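Local atomic coordinates of CAMK/CAMK2 protein kinase (Salpingoeca rosetta, PDB entry 5IG1), a protein that probably phosphorylates serine and threonine residues of target proteins with ATP under calcium/calmodulin control, this chain holding its kinase domain and the adjoining regulatory segment. Residues L126-Q130 with V267-L271; F178-G183 with H223-Y227; L185-R191 with Y227-K231; I210-Y215 with R287-E293. All coordinates share one frame; numbering follows the deposited sequence.

Interaction 1 of 4, residues L126-Q130 with V267-L271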
loop_
_atom_site.group_PDB
_atom_site.type_symbol
_atom_site.label_atom_id
_atom_site.label_comp_id
_atom_site.label_asym_id
_atom_site.label_seq_id
_atom_site.Cartn_x
_atom_site.Cartn_y
_atom_site.Cartn_z
ATOM N N LEU A 126 5.415 -1.002 -7.970
ATOM C CA LEU A 126 4.991 -1.788 -9.122
ATOM C C LEU A 126 5.660 -3.154 -9.141
ATOM O O LEU A 126 5.028 -4.142 -9.504
ATOM C CB LEU A 126 5.282 -1.033 -10.421
ATOM C CG LEU A 126 4.275 0.059 -10.790
ATOM C CD1 LEU A 126 4.711 0.761 -12.062
ATOM C CD2 LEU A 126 2.880 -0.527 -10.961
ATOM N N SER A 127 6.939 -3.238 -8.776
ATOM C CA SER A 127 7.604 -4.537 -8.802
ATOM C C SER A 127 7.013 -5.467 -7.751
ATOM O O SER A 127 6.739 -6.645 -8.032
ATOM C CB SER A 127 9.111 -4.368 -8.601
ATOM O OG SER A 127 9.405 -3.787 -7.345
ATOM N N ALA A 128 6.792 -4.949 -6.539
ATOM C CA ALA A 128 6.092 -5.725 -5.523
ATOM C C ALA A 128 4.737 -6.200 -6.035
ATOM O O ALA A 128 4.378 -7.376 -5.878
ATOM C CB ALA A 128 5.926 -4.888 -4.255
ATOM N N LEU A 129 3.983 -5.300 -6.674
ATOM C CA LEU A 129 2.693 -5.676 -7.239
ATOM C C LEU A 129 2.834 -6.734 -8.321
ATOM O O LEU A 129 1.950 -7.580 -8.473
ATOM C CB LEU A 129 1.986 -4.451 -7.809
ATOM C CG LEU A 129 1.230 -3.607 -6.796
ATOM C CD1 LEU A 129 0.226 -2.777 -7.546
ATOM C CD2 LEU A 129 0.545 -4.516 -5.779
ATOM N N GLN A 130 3.911 -6.682 -9.105
ATOM C CA GLN A 130 4.137 -7.705 -10.118
ATOM C C GLN A 130 4.325 -9.064 -9.467
ATOM O O GLN A 130 3.836 -10.080 -9.978
ATOM C CB GLN A 130 5.352 -7.351 -10.972
ATOM C CG GLN A 130 5.632 -8.361 -12.065
ATOM C CD GLN A 130 6.822 -7.981 -12.927
ATOM O OE1 GLN A 130 6.731 -7.960 -14.155
ATOM N NE2 GLN A 130 7.950 -7.690 -12.287
ATOM N N VAL A 267 0.579 -4.721 -14.511
ATOM C CA VAL A 267 1.737 -4.179 -13.810
ATOM C C VAL A 267 3.023 -4.414 -14.604
ATOM O O VAL A 267 3.947 -3.594 -14.557
ATOM C CB VAL A 267 1.816 -4.771 -12.394
ATOM C CG1 VAL A 267 3.181 -4.545 -11.812
ATOM C CG2 VAL A 267 0.757 -4.145 -11.503
ATOM N N GLN A 268 3.104 -5.507 -15.366
ATOM C CA GLN A 268 4.294 -5.743 -16.182
ATOM C C GLN A 268 4.426 -4.683 -17.271
ATOM O O GLN A 268 5.501 -4.091 -17.460
ATOM C CB GLN A 268 4.236 -7.146 -16.784
ATOM C CG GLN A 268 5.586 -7.740 -17.152
ATOM C CD GLN A 268 5.553 -9.261 -17.178
ATOM O OE1 GLN A 268 4.517 -9.876 -16.915
ATOM N NE2 GLN A 268 6.692 -9.875 -17.490
ATOM N N GLU A 269 3.326 -4.420 -17.986
ATOM C CA GLU A 269 3.310 -3.336 -18.961
ATOM C C GLU A 269 3.716 -2.011 -18.322
ATOM O O GLU A 269 4.477 -1.238 -18.913
ATOM C CB GLU A 269 1.922 -3.220 -19.586
ATOM C CG GLU A 269 1.404 -4.505 -20.190
ATOM C CD GLU A 269 0.006 -4.355 -20.742
ATOM O OE1 GLU A 269 -0.579 -3.266 -20.579
ATOM O OE2 GLU A 269 -0.507 -5.320 -21.343
ATOM N N LEU A 270 3.215 -1.732 -17.115
ATOM C CA LEU A 270 3.602 -0.504 -16.427
ATOM C C LEU A 270 5.100 -0.479 -16.151
ATOM O O LEU A 270 5.764 0.540 -16.367
ATOM C CB LEU A 270 2.808 -0.351 -15.126
ATOM C CG LEU A 270 1.299 -0.136 -15.288
ATOM C CD1 LEU A 270 0.619 0.001 -13.931
ATOM C CD2 LEU A 270 1.026 1.084 -16.155
ATOM N N LEU A 271 5.650 -1.596 -15.674
ATOM C CA LEU A 271 7.080 -1.669 -15.407
ATOM C C LEU A 271 7.904 -1.481 -16.669
ATOM O O LEU A 271 9.090 -1.147 -16.574
ATOM C CB LEU A 271 7.429 -3.006 -14.750
ATOM C CG LEU A 271 7.187 -3.086 -13.248
ATOM C CD1 LEU A 271 7.360 -4.504 -12.755
ATOM C CD2 LEU A 271 8.115 -2.140 -12.530
#
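Leu126 O accepts the helical bond from Gln130 N at 2.8 Å, and Val267 CG1 presses against this same turn, lying 3.5 Å from Gln130 N. The two methyls of Val267 divide their contacts: CG1 sits anti to its own N (chi1 164°) and meets Leu126 and Gln130, while CG2 reaches Leu129 CB at 3.9 Å. Leu126 lies against Leu270 and Leu271. Its CD2 is 3.8 Å from Leu270 CD1, the two chains crossing near a right angle, and its CB takes Leu271 CD2 at 3.7 Å. Gln130 leaves the helix fully extended, which carries its amide out to Leu271 and Gln268: NE2 comes 3.3 Å from Leu271 CD1, and OE1 rests against the aliphatic CG of Gln268. The two glutamine amides stand almost perpendicular, 87° apart, and no hydrogen bond joins them or any other pair across the contact, so apolar contact carries it. Ser127 turns its hydroxyl back to Gln124 O in its own helix. Beyond the pair, Val201 of helix 198-213 touches Val267 and Leu270, and Met256 of helix 247-256 closes on Leu126 and Leu270. The axes approach to 9.2 Å with directions 148° apart, a roughly antiparallel pairing in which short helix 267-271 docks on long helix 115-134 within the helical C-lobe of the protein kinase fold.

Interaction 2 of 4, residues F178-G183 with H223-Y227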
loop_
_atom_site.group_PDB
_atom_site.type_symbol
_atom_site.label_atom_id
_atom_site.label_comp_id
_atom_site.label_asym_id
_atom_site.label_seq_id
_atom_site.Cartn_x
_atom_site.Cartn_y
_atom_site.Cartn_z
ATOM N N PHE A 178 -17.027 -5.390 -1.709
ATOM C CA PHE A 178 -16.729 -3.964 -1.779
ATOM C C PHE A 178 -15.814 -3.628 -0.605
ATOM O O PHE A 178 -16.264 -3.529 0.539
ATOM C CB PHE A 178 -18.012 -3.140 -1.760
ATOM C CG PHE A 178 -17.781 -1.655 -1.809
ATOM C CD1 PHE A 178 -17.698 -0.992 -3.022
ATOM C CD2 PHE A 178 -17.653 -0.922 -0.641
ATOM C CE1 PHE A 178 -17.493 0.371 -3.068
ATOM C CE2 PHE A 178 -17.447 0.439 -0.681
ATOM C CZ PHE A 178 -17.372 1.086 -1.895
ATOM N N ALA A 179 -14.524 -3.451 -0.893
ATOM C CA ALA A 179 -13.533 -3.132 0.123
ATOM C C ALA A 179 -12.494 -2.197 -0.469
ATOM O O ALA A 179 -12.374 -2.057 -1.688
ATOM C CB ALA A 179 -12.853 -4.387 0.675
ATOM N N GLY A 180 -11.732 -1.565 0.412
ATOM C CA GLY A 180 -10.757 -0.562 0.039
ATOM C C GLY A 180 -11.141 0.814 0.561
ATOM O O GLY A 180 -12.289 1.083 0.922
ATOM N N THR A 181 -10.146 1.697 0.622
ATOM C CA THR A 181 -10.438 3.053 1.056
ATOM C C THR A 181 -10.988 3.884 -0.105
ATOM O O THR A 181 -10.533 3.749 -1.245
ATOM C CB THR A 181 -9.192 3.713 1.628
ATOM O OG1 THR A 181 -8.073 3.429 0.781
ATOM C CG2 THR A 181 -8.914 3.188 3.023
ATOM N N PRO A 182 -11.967 4.756 0.174
ATOM C CA PRO A 182 -12.765 5.347 -0.917
ATOM C C PRO A 182 -11.960 6.100 -1.962
ATOM O O PRO A 182 -12.229 5.952 -3.162
ATOM C CB PRO A 182 -13.724 6.277 -0.163
ATOM C CG PRO A 182 -13.863 5.646 1.180
ATOM C CD PRO A 182 -12.500 5.117 1.499
ATOM N N GLY A 183 -10.981 6.903 -1.548
ATOM C CA GLY A 183 -10.195 7.663 -2.505
ATOM C C GLY A 183 -9.459 6.821 -3.532
ATOM O O GLY A 183 -9.213 7.294 -4.646
ATOM N N HIS A 223 -19.149 10.713 -0.092
ATOM C CA HIS A 223 -18.633 9.513 -0.740
ATOM C C HIS A 223 -19.440 9.119 -1.967
ATOM O O HIS A 223 -18.924 8.393 -2.821
ATOM C CB HIS A 223 -18.583 8.353 0.255
ATOM C CG HIS A 223 -17.453 8.450 1.231
ATOM N ND1 HIS A 223 -17.266 7.541 2.249
ATOM C CD2 HIS A 223 -16.447 9.352 1.342
ATOM C CE1 HIS A 223 -16.195 7.878 2.946
ATOM N NE2 HIS A 223 -15.680 8.973 2.415
ATOM N N GLN A 224 -20.684 9.581 -2.083
ATOM C CA GLN A 224 -21.457 9.278 -3.283
ATOM C C GLN A 224 -20.975 10.107 -4.467
ATOM O O GLN A 224 -20.827 9.582 -5.578
ATOM C CB GLN A 224 -22.946 9.501 -3.022
ATOM C CG GLN A 224 -23.519 8.579 -1.953
ATOM C CD GLN A 224 -23.187 7.115 -2.202
ATOM O OE1 GLN A 224 -23.241 6.636 -3.336
ATOM N NE2 GLN A 224 -22.833 6.397 -1.138
ATOM N N LYS A 225 -20.710 11.399 -4.248
ATOM C CA LYS A 225 -20.101 12.204 -5.302
ATOM C C LYS A 225 -18.676 11.749 -5.597
ATOM O O LYS A 225 -18.215 11.863 -6.737
ATOM C CB LYS A 225 -20.107 13.687 -4.927
ATOM C CG LYS A 225 -21.467 14.279 -4.581
ATOM C CD LYS A 225 -21.461 15.791 -4.819
ATOM C CE LYS A 225 -22.398 16.540 -3.879
ATOM N NZ LYS A 225 -21.803 16.736 -2.524
ATOM N N LEU A 226 -17.964 11.237 -4.589
ATOM C CA LEU A 226 -16.623 10.709 -4.824
ATOM C C LEU A 226 -16.672 9.466 -5.702
ATOM O O LEU A 226 -15.938 9.362 -6.695
ATOM C CB LEU A 226 -15.937 10.395 -3.492
ATOM C CG LEU A 226 -14.571 9.716 -3.624
ATOM C CD1 LEU A 226 -13.561 10.672 -4.253
ATOM C CD2 LEU A 226 -14.067 9.214 -2.283
ATOM N N TYR A 227 -17.530 8.506 -5.349
ATOM C CA TYR A 227 -17.688 7.323 -6.185
ATOM C C TYR A 227 -18.163 7.703 -7.580
ATOM O O TYR A 227 -17.772 7.067 -8.564
ATOM C CB TYR A 227 -18.659 6.332 -5.535
ATOM C CG TYR A 227 -18.228 5.822 -4.173
ATOM C CD1 TYR A 227 -16.896 5.862 -3.778
ATOM C CD2 TYR A 227 -19.158 5.304 -3.279
ATOM C CE1 TYR A 227 -16.500 5.402 -2.534
ATOM C CE2 TYR A 227 -18.769 4.840 -2.031
ATOM C CZ TYR A 227 -17.440 4.894 -1.666
ATOM O OH TYR A 227 -17.048 4.436 -0.429
#
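Pro182 meets three side chains of helix 223-231 with its ring carbons. Its CG stands over one face of the His223 imidazole, 4.0 Å from the ring centroid and 25° off the normal, which meets the criterion for a CH-pi contact. Its CB touches Leu226 CD2 at 3.6 Å, and the same CB also comes to the edge of the Tyr227 ring, 3.8 Å from CE1. Phe178 approaches Tyr227 separately: the edge of the phenyl is directed to the phenol face, the planes 74° apart and the centroids 5.7 Å apart, an offset edge-to-face pair. Phe178 CG lies anti to the backbone N (chi1 179°), sending CZ toward the phenol oxygen, 3.7 Å from Tyr227 OH. In the second shell, Leu185 and Val189 pack on Phe178. Farther along the loop, Thr181 N makes a weak hydrogen bond to Asp141 OD1 of the His-Arg-Asp motif, and its side chain touches Lys143. The segment thus runs from the end of the activation loop into the P+1 loop beside the catalytic loop. His223 also touches a crystal neighbour, so its ring setting may owe something to the lattice. With no hydrogen bond between the segments, the loop's fit to the helix depends on aromatic, CH-pi and aliphatic contact.

Interaction 3 of 4, residues L185-R191 with Y227-K231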
loop_
_atom_site.group_PDB
_atom_site.type_symbol
_atom_site.label_atom_id
_atom_site.label_comp_id
_atom_site.label_asym_id
_atom_site.label_seq_id
_atom_site.Cartn_x
_atom_site.Cartn_y
_atom_site.Cartn_z
ATOM N N LEU A 185 -10.472 3.634 -4.502
ATOM C CA LEU A 185 -11.325 2.587 -5.046
ATOM C C LEU A 185 -11.338 2.627 -6.567
ATOM O O LEU A 185 -11.407 3.696 -7.179
ATOM C CB LEU A 185 -12.748 2.735 -4.512
ATOM C CG LEU A 185 -12.953 2.306 -3.063
ATOM C CD1 LEU A 185 -14.356 2.614 -2.601
ATOM C CD2 LEU A 185 -12.658 0.833 -2.940
ATOM N N SER A 186 -11.271 1.453 -7.174
ATOM C CA SER A 186 -11.384 1.338 -8.616
ATOM C C SER A 186 -12.846 1.442 -9.037
ATOM O O SER A 186 -13.747 1.101 -8.265
ATOM C CB SER A 186 -10.808 0.009 -9.080
ATOM O OG SER A 186 -11.017 -0.976 -8.087
ATOM N N PRO A 187 -13.110 1.919 -10.255
ATOM C CA PRO A 187 -14.511 2.031 -10.688
ATOM C C PRO A 187 -15.222 0.690 -10.684
ATOM O O PRO A 187 -16.402 0.610 -10.327
ATOM C CB PRO A 187 -14.393 2.622 -12.102
ATOM C CG PRO A 187 -13.010 3.163 -12.194
ATOM C CD PRO A 187 -12.176 2.284 -11.332
ATOM N N GLU A 188 -14.513 -0.378 -11.054
ATOM C CA GLU A 188 -15.120 -1.705 -11.096
ATOM C C GLU A 188 -15.584 -2.154 -9.716
ATOM O O GLU A 188 -16.621 -2.817 -9.586
ATOM C CB GLU A 188 -14.123 -2.703 -11.676
ATOM C CG GLU A 188 -12.792 -2.705 -10.948
ATOM C CD GLU A 188 -11.627 -2.484 -11.875
ATOM O OE1 GLU A 188 -11.499 -1.360 -12.404
ATOM O OE2 GLU A 188 -10.846 -3.438 -12.091
ATOM N N VAL A 189 -14.825 -1.817 -8.672
ATOM C CA VAL A 189 -15.238 -2.193 -7.326
ATOM C C VAL A 189 -16.431 -1.353 -6.886
ATOM O O VAL A 189 -17.351 -1.854 -6.229
ATOM C CB VAL A 189 -14.052 -2.077 -6.352
ATOM C CG1 VAL A 189 -14.511 -2.281 -4.916
ATOM C CG2 VAL A 189 -12.976 -3.094 -6.719
ATOM N N ILE A 190 -16.448 -0.072 -7.255
ATOM C CA ILE A 190 -17.582 0.775 -6.903
ATOM C C ILE A 190 -18.846 0.267 -7.582
ATOM O O ILE A 190 -19.915 0.193 -6.964
ATOM C CB ILE A 190 -17.284 2.244 -7.259
ATOM C CG1 ILE A 190 -16.173 2.782 -6.361
ATOM C CG2 ILE A 190 -18.526 3.099 -7.125
ATOM C CD1 ILE A 190 -15.812 4.204 -6.641
ATOM N N ARG A 191 -18.735 -0.122 -8.853
ATOM C CA ARG A 191 -19.836 -0.739 -9.583
ATOM C C ARG A 191 -20.195 -2.122 -9.053
ATOM O O ARG A 191 -21.214 -2.677 -9.480
ATOM C CB ARG A 191 -19.492 -0.832 -11.076
ATOM C CG ARG A 191 -19.244 0.520 -11.739
ATOM C CD ARG A 191 -19.087 0.412 -13.254
ATOM N NE ARG A 191 -17.942 -0.407 -13.651
ATOM C CZ ARG A 191 -18.017 -1.468 -14.451
ATOM N NH1 ARG A 191 -19.184 -1.842 -14.958
ATOM N NH2 ARG A 191 -16.922 -2.152 -14.756
ATOM N N TYR A 227 -17.530 8.506 -5.349
ATOM C CA TYR A 227 -17.688 7.323 -6.185
ATOM C C TYR A 227 -18.163 7.703 -7.580
ATOM O O TYR A 227 -17.772 7.067 -8.564
ATOM C CB TYR A 227 -18.659 6.332 -5.535
ATOM C CG TYR A 227 -18.228 5.822 -4.173
ATOM C CD1 TYR A 227 -16.896 5.862 -3.778
ATOM C CD2 TYR A 227 -19.158 5.304 -3.279
ATOM C CE1 TYR A 227 -16.500 5.402 -2.534
ATOM C CE2 TYR A 227 -18.769 4.840 -2.031
ATOM C CZ TYR A 227 -17.440 4.894 -1.666
ATOM O OH TYR A 227 -17.048 4.436 -0.429
ATOM N N ALA A 228 -18.991 8.745 -7.689
ATOM C CA ALA A 228 -19.394 9.232 -9.004
ATOM C C ALA A 228 -18.191 9.734 -9.796
ATOM O O ALA A 228 -18.030 9.402 -10.976
ATOM C CB ALA A 228 -20.444 10.333 -8.859
ATOM N N GLN A 229 -17.332 10.539 -9.156
ATOM C CA GLN A 229 -16.124 11.021 -9.821
ATOM C C GLN A 229 -15.252 9.862 -10.280
ATOM O O GLN A 229 -14.649 9.917 -11.358
ATOM C CB GLN A 229 -15.314 11.928 -8.888
ATOM C CG GLN A 229 -15.970 13.227 -8.457
ATOM C CD GLN A 229 -15.113 13.989 -7.454
ATOM O OE1 GLN A 229 -15.627 14.635 -6.540
ATOM N NE2 GLN A 229 -13.797 13.918 -7.628
ATOM N N ILE A 230 -15.156 8.812 -9.464
ATOM C CA ILE A 230 -14.298 7.688 -9.815
ATOM C C ILE A 230 -14.893 6.900 -10.978
ATOM O O ILE A 230 -14.180 6.518 -11.914
ATOM C CB ILE A 230 -14.057 6.800 -8.582
ATOM C CG1 ILE A 230 -13.281 7.585 -7.520
ATOM C CG2 ILE A 230 -13.339 5.518 -8.982
ATOM C CD1 ILE A 230 -12.961 6.797 -6.270
ATOM N N LYS A 231 -16.206 6.658 -10.946
ATOM C CA LYS A 231 -16.846 5.891 -12.011
ATOM C C LYS A 231 -16.712 6.600 -13.352
ATOM O O LYS A 231 -16.317 5.992 -14.354
ATOM C CB LYS A 231 -18.320 5.647 -11.679
ATOM C CG LYS A 231 -18.553 4.671 -10.539
ATOM C CD LYS A 231 -20.019 4.282 -10.424
ATOM C CE LYS A 231 -20.882 5.451 -9.984
ATOM N NZ LYS A 231 -22.310 5.050 -9.833
#
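The Ser-Pro-Glu sequence that serves here as the kinase APE motif packs on helix 223-231 through Pro187, helped by Leu185 before it and Ile190 after it. Pro187 CG lies 3.6 Å from Ile230 O, and the alpha carbons of Pro187 and Lys231 are only 4.7 Å apart, so the backbones come close at this end. Ile190 follows. With CG1 anti to its carbonyl carbon (chi1 -68°) and the chain extended beyond, it brings CD1 between two residues, 3.5 Å from Tyr227 CD1 and 3.7 Å from Ile230 CG2. The two isoleucines cross at about a right angle. Glu188 of the motif faces the other way and forms a salt bridge with Arg264, the buried pairing of APE glutamate and C-lobe arginine that is conserved in protein kinases; Trp202 of helix 198-213 touches both Pro187 and Ile230. Tyr227 is met farther out along its ring by Leu185, whose CD1 is 3.5 Å from CE1. At the solvent side, Lys231 is bent at its third torsion (chi3 -68°), and its methylenes do the touching: CG lies 3.8 Å from Ile190 CG2, and CD lies 4.1 Å from Arg191 CG.

Interaction 4 of 4, residues I210-Y215 with R287-E293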
loop_
_atom_site.group_PDB
_atom_site.type_symbol
_atom_site.label_atom_id
_atom_site.label_comp_id
_atom_site.label_asym_id
_atom_site.label_seq_id
_atom_site.Cartn_x
_atom_site.Cartn_y
_atom_site.Cartn_z
ATOM N N ILE A 210 -0.733 11.598 -6.643
ATOM C CA ILE A 210 -0.365 12.286 -5.408
ATOM C C ILE A 210 1.138 12.527 -5.376
ATOM O O ILE A 210 1.602 13.659 -5.182
ATOM C CB ILE A 210 -0.842 11.486 -4.185
ATOM C CG1 ILE A 210 -2.330 11.172 -4.327
ATOM C CG2 ILE A 210 -0.609 12.285 -2.923
ATOM C CD1 ILE A 210 -2.841 10.165 -3.319
ATOM N N LEU A 211 1.915 11.471 -5.640
ATOM C CA LEU A 211 3.369 11.555 -5.647
ATOM C C LEU A 211 3.878 12.710 -6.492
ATOM O O LEU A 211 4.963 13.228 -6.221
ATOM C CB LEU A 211 3.968 10.238 -6.161
ATOM C CG LEU A 211 3.975 9.032 -5.216
ATOM C CD1 LEU A 211 4.641 7.817 -5.861
ATOM C CD2 LEU A 211 4.694 9.398 -3.936
ATOM N N LEU A 212 3.117 13.139 -7.500
ATOM C CA LEU A 212 3.583 14.218 -8.356
ATOM C C LEU A 212 3.146 15.594 -7.870
ATOM O O LEU A 212 3.928 16.547 -7.991
ATOM C CB LEU A 212 3.089 13.997 -9.786
ATOM C CG LEU A 212 3.587 12.686 -10.398
ATOM C CD1 LEU A 212 3.228 12.577 -11.864
ATOM C CD2 LEU A 212 5.089 12.562 -10.196
ATOM N N VAL A 213 1.944 15.728 -7.307
ATOM C CA VAL A 213 1.409 17.053 -6.997
ATOM C C VAL A 213 0.973 17.215 -5.555
ATOM O O VAL A 213 0.757 18.364 -5.122
ATOM C CB VAL A 213 0.237 17.436 -7.941
ATOM C CG1 VAL A 213 0.733 17.676 -9.377
ATOM C CG2 VAL A 213 -0.868 16.374 -7.905
ATOM N N GLY A 214 0.779 16.155 -4.770
ATOM C CA GLY A 214 0.480 16.322 -3.370
ATOM C C GLY A 214 -0.983 16.324 -3.008
ATOM O O GLY A 214 -1.300 16.511 -1.831
ATOM N N TYR A 215 -1.883 16.121 -3.967
ATOM C CA TYR A 215 -3.312 16.060 -3.703
ATOM C C TYR A 215 -3.908 14.962 -4.571
ATOM O O TYR A 215 -3.347 14.639 -5.623
ATOM C CB TYR A 215 -4.011 17.397 -3.988
ATOM C CG TYR A 215 -3.828 17.916 -5.392
ATOM C CD1 TYR A 215 -4.705 17.554 -6.403
ATOM C CD2 TYR A 215 -2.804 18.796 -5.699
ATOM C CE1 TYR A 215 -4.554 18.037 -7.686
ATOM C CE2 TYR A 215 -2.647 19.285 -6.985
ATOM C CZ TYR A 215 -3.525 18.901 -7.970
ATOM O OH TYR A 215 -3.370 19.386 -9.244
ATOM N N ARG A 287 10.047 19.647 -6.918
ATOM C CA ARG A 287 8.646 20.061 -6.808
ATOM C C ARG A 287 8.336 20.401 -5.349
ATOM O O ARG A 287 7.794 19.588 -4.597
ATOM C CB ARG A 287 7.707 18.979 -7.333
ATOM C CG ARG A 287 8.271 18.137 -8.441
ATOM C CD ARG A 287 7.168 17.433 -9.218
ATOM N NE ARG A 287 6.643 18.281 -10.282
ATOM C CZ ARG A 287 5.492 18.935 -10.213
ATOM N NH1 ARG A 287 4.734 18.831 -9.132
ATOM N NH2 ARG A 287 5.098 19.692 -11.225
ATOM N N GLN A 288 8.660 21.635 -4.954
ATOM C CA GLN A 288 8.356 22.060 -3.591
ATOM C C GLN A 288 6.852 22.200 -3.368
ATOM O O GLN A 288 6.351 21.890 -2.275
ATOM C CB GLN A 288 9.073 23.369 -3.275
ATOM C CG GLN A 288 8.901 23.837 -1.833
ATOM C CD GLN A 288 9.485 22.869 -0.823
ATOM O OE1 GLN A 288 10.512 22.244 -1.072
ATOM N NE2 GLN A 288 8.829 22.740 0.324
ATOM N N ALA A 289 6.121 22.662 -4.383
ATOM C CA ALA A 289 4.668 22.731 -4.275
ATOM C C ALA A 289 4.081 21.366 -3.945
ATOM O O ALA A 289 3.158 21.258 -3.127
ATOM C CB ALA A 289 4.071 23.271 -5.573
ATOM N N THR A 290 4.612 20.310 -4.564
ATOM C CA THR A 290 4.136 18.966 -4.257
ATOM C C THR A 290 4.368 18.630 -2.792
ATOM O O THR A 290 3.551 17.945 -2.163
ATOM C CB THR A 290 4.829 17.946 -5.156
ATOM O OG1 THR A 290 4.538 18.243 -6.527
ATOM C CG2 THR A 290 4.339 16.538 -4.833
ATOM N N LEU A 291 5.476 19.115 -2.229
ATOM C CA LEU A 291 5.789 18.843 -0.831
ATOM C C LEU A 291 4.832 19.577 0.106
ATOM O O LEU A 291 4.345 19.001 1.086
ATOM C CB LEU A 291 7.247 19.222 -0.546
ATOM C CG LEU A 291 8.278 18.088 -0.630
ATOM C CD1 LEU A 291 7.932 17.121 -1.747
ATOM C CD2 LEU A 291 9.695 18.625 -0.818
ATOM N N GLU A 292 4.555 20.855 -0.170
ATOM C CA GLU A 292 3.646 21.610 0.692
ATOM C C GLU A 292 2.225 21.062 0.604
ATOM O O GLU A 292 1.573 20.799 1.629
ATOM C CB GLU A 292 3.672 23.088 0.306
ATOM C CG GLU A 292 5.057 23.712 0.276
ATOM C CD GLU A 292 5.560 24.099 1.655
ATOM O OE1 GLU A 292 4.889 23.764 2.657
ATOM O OE2 GLU A 292 6.626 24.750 1.735
ATOM N N GLU A 293 1.732 20.885 -0.622
ATOM C CA GLU A 293 0.427 20.270 -0.818
ATOM C C GLU A 293 0.367 18.897 -0.173
ATOM O O GLU A 293 -0.688 18.487 0.324
ATOM C CB GLU A 293 0.120 20.171 -2.313
ATOM C CG GLU A 293 -1.343 19.972 -2.629
ATOM C CD GLU A 293 -2.215 21.024 -1.984
ATOM O OE1 GLU A 293 -3.013 20.669 -1.092
ATOM O OE2 GLU A 293 -2.090 22.208 -2.361
#
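Hydrogen bonding centres on Leu212 O, which Thr290 and Arg287 both approach. Thr290 OG1 is modelled as its donor at 2.3 Å, a separation too short to trust in detail at 2.9 Å resolution. Arg287 NH1 adds a weak bond of 2.7 Å to the same oxygen, bent to 117° at the hydrogen. The arginine chain turns at chi3 to bring the guanidinium there, and its NH2 finds a second acceptor in Glu241 O. Within helix 288-302, Gln288 NE2 bonds Glu292 OE2 from above the carboxylate plane.

These residues form the first turns of helix 288-302 and the residue before it, consistent with the start of the CaMKII regulatory segment. The Arg-Gln-Ala-Thr sequence closely resembles the Arg-Gln-Glu-Thr autophosphorylation site of animal CaMKII, which makes Thr290 the probable equivalent of that threonine. Here it is buried against the C-terminal end of helix 198-213.

Backbone contacts come next. Thr290 CA points its hydrogen at Val213 O, 3.5 Å away with a nearly straight angle of 167°. Gly214, just past the helix, leaves it with positive phi (94°), and a CB here would collide with Thr290 O and Glu293 CB.

Van der Waals contact completes the set. Thr290 CG2 is 3.6 Å from Gly214 N. Glu293 CB lies 3.4 Å from Val213 O, and its CG meets the edge of the Tyr215 ring, 3.6 Å from CD2. The polar ends go to other partners: Glu293 OE2 forms a salt bridge with Lys296, and Tyr215 OH bonds Glu241 OE1.

How the interactions relate
Interactions 2 and 3 form one continuous patch: their centres are about 7 Å apart, they share Tyr227 and helix 223-231, and their other segments follow one another from the end of the activation loop into the APE helix. Both are nested, along the chain, inside the loop closed by interaction 1, whose centre lies 22 to 24 Å from theirs. Interaction 4 alternates with all three, since 210-215 falls between the paired segments of each and 287-293 follows them. Its centre is 22 to 24 Å from the others. Helix 198-213 bears interaction 4 at its end and touches interactions 1 and 3 through other residues, linking helical core, P+1 region and the probable regulatory helix.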